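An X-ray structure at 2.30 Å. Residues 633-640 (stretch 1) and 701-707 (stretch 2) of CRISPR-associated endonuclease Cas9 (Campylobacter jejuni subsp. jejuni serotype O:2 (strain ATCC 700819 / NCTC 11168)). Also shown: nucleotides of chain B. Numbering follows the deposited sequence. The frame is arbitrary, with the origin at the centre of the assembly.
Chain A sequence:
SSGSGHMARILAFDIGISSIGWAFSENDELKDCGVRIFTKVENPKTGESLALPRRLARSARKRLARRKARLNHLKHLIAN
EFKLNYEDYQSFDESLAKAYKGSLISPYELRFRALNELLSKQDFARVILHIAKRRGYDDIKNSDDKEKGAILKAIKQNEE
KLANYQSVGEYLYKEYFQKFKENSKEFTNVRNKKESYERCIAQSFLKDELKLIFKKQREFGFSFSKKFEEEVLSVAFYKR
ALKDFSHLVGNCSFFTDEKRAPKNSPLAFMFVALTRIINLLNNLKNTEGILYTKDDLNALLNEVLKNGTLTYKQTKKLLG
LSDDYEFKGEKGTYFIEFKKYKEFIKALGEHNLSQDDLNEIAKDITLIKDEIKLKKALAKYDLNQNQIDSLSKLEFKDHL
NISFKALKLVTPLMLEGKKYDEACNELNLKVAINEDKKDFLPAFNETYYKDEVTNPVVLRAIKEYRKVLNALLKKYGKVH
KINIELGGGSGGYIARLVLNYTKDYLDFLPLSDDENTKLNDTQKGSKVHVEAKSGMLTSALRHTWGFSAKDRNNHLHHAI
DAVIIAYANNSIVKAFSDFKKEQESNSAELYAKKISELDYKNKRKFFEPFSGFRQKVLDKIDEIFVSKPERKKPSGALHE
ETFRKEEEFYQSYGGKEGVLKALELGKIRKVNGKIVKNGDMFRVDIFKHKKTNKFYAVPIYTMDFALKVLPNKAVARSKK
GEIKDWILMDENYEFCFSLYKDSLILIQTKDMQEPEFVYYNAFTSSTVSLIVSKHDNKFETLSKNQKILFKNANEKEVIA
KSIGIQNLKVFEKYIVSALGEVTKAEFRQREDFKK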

# COMPACT_ATOMS: atom_id res chain seq x y z
N LYS A 633 10.89 3.79 -14.28
CA LYS A 633 11.16 3.47 -12.88
C LYS A 633 12.20 2.36 -12.78
O LYS A 633 11.98 1.27 -13.32
CB LYS A 633 9.88 3.06 -12.17
CG LYS A 633 10.10 2.61 -10.73
CD LYS A 633 8.81 2.63 -9.93
CE LYS A 633 7.75 1.75 -10.55
NZ LYS A 633 6.52 1.68 -9.71
N PRO A 634 13.34 2.60 -12.14
CA PRO A 634 14.37 1.56 -12.01
C PRO A 634 14.22 0.68 -10.77
O PRO A 634 15.00 -0.27 -10.61
CB PRO A 634 15.66 2.38 -11.93
CG PRO A 634 15.23 3.63 -11.21
CD PRO A 634 13.79 3.89 -11.59
N SER A 635 13.26 0.98 -9.90
CA SER A 635 13.10 0.23 -8.67
C SER A 635 12.07 -0.88 -8.84
O SER A 635 11.16 -0.81 -9.67
CB SER A 635 12.68 1.16 -7.53
OG SER A 635 11.40 1.71 -7.79
N GLY A 636 12.23 -1.91 -8.03
CA GLY A 636 11.35 -3.06 -8.07
C GLY A 636 12.05 -4.24 -7.42
O GLY A 636 13.17 -4.13 -6.93
N ALA A 637 11.35 -5.37 -7.42
CA ALA A 637 11.97 -6.61 -6.95
C ALA A 637 13.26 -6.84 -7.72
O ALA A 637 13.29 -6.79 -8.95
CB ALA A 637 11.01 -7.79 -7.14
N LEU A 638 14.35 -7.06 -6.98
CA LEU A 638 15.65 -7.24 -7.62
C LEU A 638 15.80 -8.60 -8.28
O LEU A 638 16.76 -8.80 -9.03
CB LEU A 638 16.77 -7.06 -6.59
CG LEU A 638 16.80 -5.70 -5.89
CD1 LEU A 638 17.97 -5.61 -4.92
CD2 LEU A 638 16.84 -4.58 -6.93
N HIS A 639 14.88 -9.52 -8.03
CA HIS A 639 14.99 -10.90 -8.49
C HIS A 639 13.70 -11.62 -8.15
O HIS A 639 12.90 -11.14 -7.34
CB HIS A 639 16.19 -11.60 -7.86
CG HIS A 639 16.22 -11.51 -6.36
ND1 HIS A 639 15.44 -12.31 -5.56
CD2 HIS A 639 16.94 -10.72 -5.53
CE1 HIS A 639 15.66 -12.01 -4.29
NE2 HIS A 639 16.57 -11.05 -4.24
N GLU A 640 13.50 -12.77 -8.78
CA GLU A 640 12.41 -13.63 -8.37
C GLU A 640 12.61 -14.09 -6.92
O GLU A 640 13.73 -14.09 -6.39
CB GLU A 640 12.29 -14.84 -9.30
CG GLU A 640 11.59 -14.56 -10.61
CD GLU A 640 11.21 -15.83 -11.36
OE1 GLU A 640 11.60 -16.93 -10.91
OE2 GLU A 640 10.50 -15.72 -12.38
N TYR A 701 18.46 -4.74 -15.81
CA TYR A 701 17.48 -5.24 -14.86
C TYR A 701 17.53 -4.44 -13.56
O TYR A 701 18.45 -3.67 -13.31
CB TYR A 701 17.72 -6.73 -14.58
CG TYR A 701 17.68 -7.60 -15.82
CD1 TYR A 701 18.81 -7.78 -16.61
CD2 TYR A 701 16.51 -8.24 -16.21
CE1 TYR A 701 18.78 -8.57 -17.74
CE2 TYR A 701 16.47 -9.03 -17.34
CZ TYR A 701 17.61 -9.19 -18.11
OH TYR A 701 17.57 -9.98 -19.23
N THR A 702 16.51 -4.65 -12.72
CA THR A 702 16.44 -3.94 -11.45
C THR A 702 17.67 -4.23 -10.60
O THR A 702 18.18 -3.33 -9.90
CB THR A 702 15.18 -4.35 -10.69
OG1 THR A 702 15.07 -5.77 -10.67
CG2 THR A 702 13.94 -3.76 -11.35
N MET A 703 18.17 -5.46 -10.64
CA MET A 703 19.37 -5.80 -9.87
C MET A 703 20.57 -4.97 -10.33
O MET A 703 21.39 -4.55 -9.52
CB MET A 703 19.67 -7.29 -9.99
CG MET A 703 20.96 -7.70 -9.30
SD MET A 703 20.98 -7.22 -7.55
CE MET A 703 20.07 -8.57 -6.82
N ASP A 704 20.68 -4.73 -11.64
CA ASP A 704 21.81 -3.97 -12.16
C ASP A 704 21.82 -2.54 -11.62
O ASP A 704 22.88 -2.00 -11.29
CB ASP A 704 21.78 -3.97 -13.69
CG ASP A 704 21.94 -5.36 -14.27
OD1 ASP A 704 22.90 -6.05 -13.90
OD2 ASP A 704 21.08 -5.76 -15.09
N PHE A 705 20.64 -1.92 -11.52
CA PHE A 705 20.56 -0.60 -10.91
C PHE A 705 20.93 -0.64 -9.44
O PHE A 705 21.58 0.27 -8.92
CB PHE A 705 19.17 -0.01 -11.10
CG PHE A 705 18.97 1.32 -10.42
CD1 PHE A 705 19.44 2.49 -11.00
CD2 PHE A 705 18.32 1.40 -9.20
CE1 PHE A 705 19.27 3.71 -10.38
CE2 PHE A 705 18.14 2.63 -8.57
CZ PHE A 705 18.62 3.78 -9.16
N ALA A 706 20.50 -1.70 -8.74
CA ALA A 706 20.85 -1.84 -7.33
C ALA A 706 22.36 -1.94 -7.15
O ALA A 706 22.93 -1.34 -6.23
CB ALA A 706 20.16 -3.06 -6.72
N LEU A 707 23.02 -2.71 -8.03
CA LEU A 707 24.47 -2.84 -7.99
C LEU A 707 25.18 -1.57 -8.44
O LEU A 707 26.39 -1.45 -8.22
CB LEU A 707 24.91 -4.01 -8.86
CG LEU A 707 24.42 -5.40 -8.45
CD1 LEU A 707 24.73 -6.43 -9.55
CD2 LEU A 707 25.05 -5.82 -7.13
P A B 49 14.45 -10.18 3.74
OP1 A B 49 15.38 -9.93 4.87
OP2 A B 49 13.00 -10.40 4.01
O5' A B 49 14.57 -8.97 2.71
C5' A B 49 15.83 -8.61 2.15
C4' A B 49 16.07 -9.31 0.83
O4' A B 49 15.01 -9.01 -0.11
C3' A B 49 17.34 -8.93 0.09
O3' A B 49 18.46 -9.63 0.59
C2' A B 49 17.02 -9.28 -1.37
O2' A B 49 17.36 -10.63 -1.65
C1' A B 49 15.49 -9.13 -1.43
N9 A B 49 15.03 -7.98 -2.24
C8 A B 49 14.30 -8.07 -3.39
N7 A B 49 14.00 -6.91 -3.93
C5 A B 49 14.58 -5.99 -3.07
C6 A B 49 14.63 -4.59 -3.08
N6 A B 49 14.06 -3.83 -4.02
N1 A B 49 15.28 -3.97 -2.08
C2 A B 49 15.85 -4.73 -1.13
N3 A B 49 15.88 -6.06 -1.01
C4 A B 49 15.22 -6.64 -2.02
P C B 69 11.29 -0.31 -1.32
OP1 C B 69 10.78 1.07 -1.47
OP2 C B 69 10.94 -1.10 -0.11
O5' C B 69 10.83 -1.15 -2.59
C5' C B 69 11.19 -0.74 -3.90
C4' C B 69 10.37 -1.46 -4.95
O4' C B 69 10.74 -2.87 -4.96
C3' C B 69 8.86 -1.42 -4.73
O3' C B 69 8.20 -1.38 -5.99
C2' C B 69 8.58 -2.75 -4.04
O2' C B 69 7.26 -3.22 -4.18
C1' C B 69 9.60 -3.66 -4.72
N1 C B 69 10.02 -4.81 -3.89
C2 C B 69 9.63 -6.10 -4.26
O2 C B 69 8.92 -6.24 -5.27
N3 C B 69 10.02 -7.15 -3.50
C4 C B 69 10.77 -6.95 -2.42
N4 C B 69 11.14 -8.01 -1.70
C5 C B 69 11.19 -5.64 -2.02
C6 C B 69 10.79 -4.61 -2.78
P A B 50 19.83 -8.86 0.94
OP1 A B 50 20.79 -9.86 1.47
OP2 A B 50 19.49 -7.65 1.74
O5' A B 50 20.38 -8.38 -0.47
C5' A B 50 21.07 -9.28 -1.33
C4' A B 50 21.79 -8.54 -2.42
O4' A B 50 20.83 -7.72 -3.15
C3' A B 50 22.85 -7.55 -1.95
O3' A B 50 24.10 -8.17 -1.73
C2' A B 50 22.87 -6.51 -3.06
O2' A B 50 23.62 -6.99 -4.17
C1' A B 50 21.40 -6.47 -3.46
N9 A B 50 20.66 -5.43 -2.71
C8 A B 50 19.66 -5.63 -1.80
N7 A B 50 19.18 -4.52 -1.29
C5 A B 50 19.93 -3.52 -1.91
C6 A B 50 19.91 -2.12 -1.79
N6 A B 50 19.08 -1.46 -0.99
N1 A B 50 20.78 -1.42 -2.54
C2 A B 50 21.61 -2.09 -3.35
N3 A B 50 21.73 -3.40 -3.54
C4 A B 50 20.84 -4.07 -2.78
O HOH W 1 16.37 -1.60 -8.72
O HOH W 2 17.12 -8.56 -11.65

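A recurrent way to fix an irregular segment against a helix is to combine one short polar contact with apolar side chains packed around it. The packing of residues 633-640 of Cas9, which form no regular helix or strand, against the helix that follows Tyr701 illustrates the principle, with 410 Å² buried between the two stretches.

The polar element is a single direct hydrogen bond. Thr702 points toward the loop, and with chi1 in the p well its OG1 donates to Ala637 O at 2.7 Å. Threonine suits this place because it serves both kinds of contact: while the hydroxyl satisfies a loop carbonyl, CG2 lies 3.7 Å from Pro634 O and also touches the backbone of Ser635 and Gly636. At the start of the helix Tyr701 occupies the N-cap position, and its backbone N donates to Asp704 OD2 at 2.9 Å. Asp704 points away from the loop and contributes to the helix rather than to the interface.

Two waters extend the polar network. Water 1 donates to Pro634 O at 2.7 Å and to Thr702 O at 2.8 Å, joining two backbone carbonyls that could not hydrogen-bond to each other. Water 2 donates to Leu638 O at 2.7 Å and accepts a weak bond from Met703 N at 3.4 Å.

Apolar contacts make up the rest. Pro634 CB lies over one face of the Phe705 ring, 3.8 Å from its centroid and 11° off the normal, a CH-pi contact in which a proline methylene meets the flat pi surface. Leu638 is the most extensively covered residue of the loop. Its CB lies 3.6 Å from Met703 CE, and its CD2 reaches 3.7 Å from Ala706 CB, where the small alanine side chain lets the leucine methyl come close to the helix. Met703, with chi2 and chi3 both p, also places CE 4.0 Å from His639 CD2, near the plane of the imidazole.

Nucleic acid completes the assembly. His639 ND1 donates to Glu640 O at 2.6 Å, leaving NE2 to share a 2.7 Å hydrogen bond with O2' of A49. The same nucleotide donates from N6 to Gly636 O at 3.1 Å. Leu638 CD1 approaches N9 of A50 at 3.5 Å, and Met703 CE lies 3.8 Å from O4' of that nucleotide, so residues that join loop to helix also meet the nucleic acid.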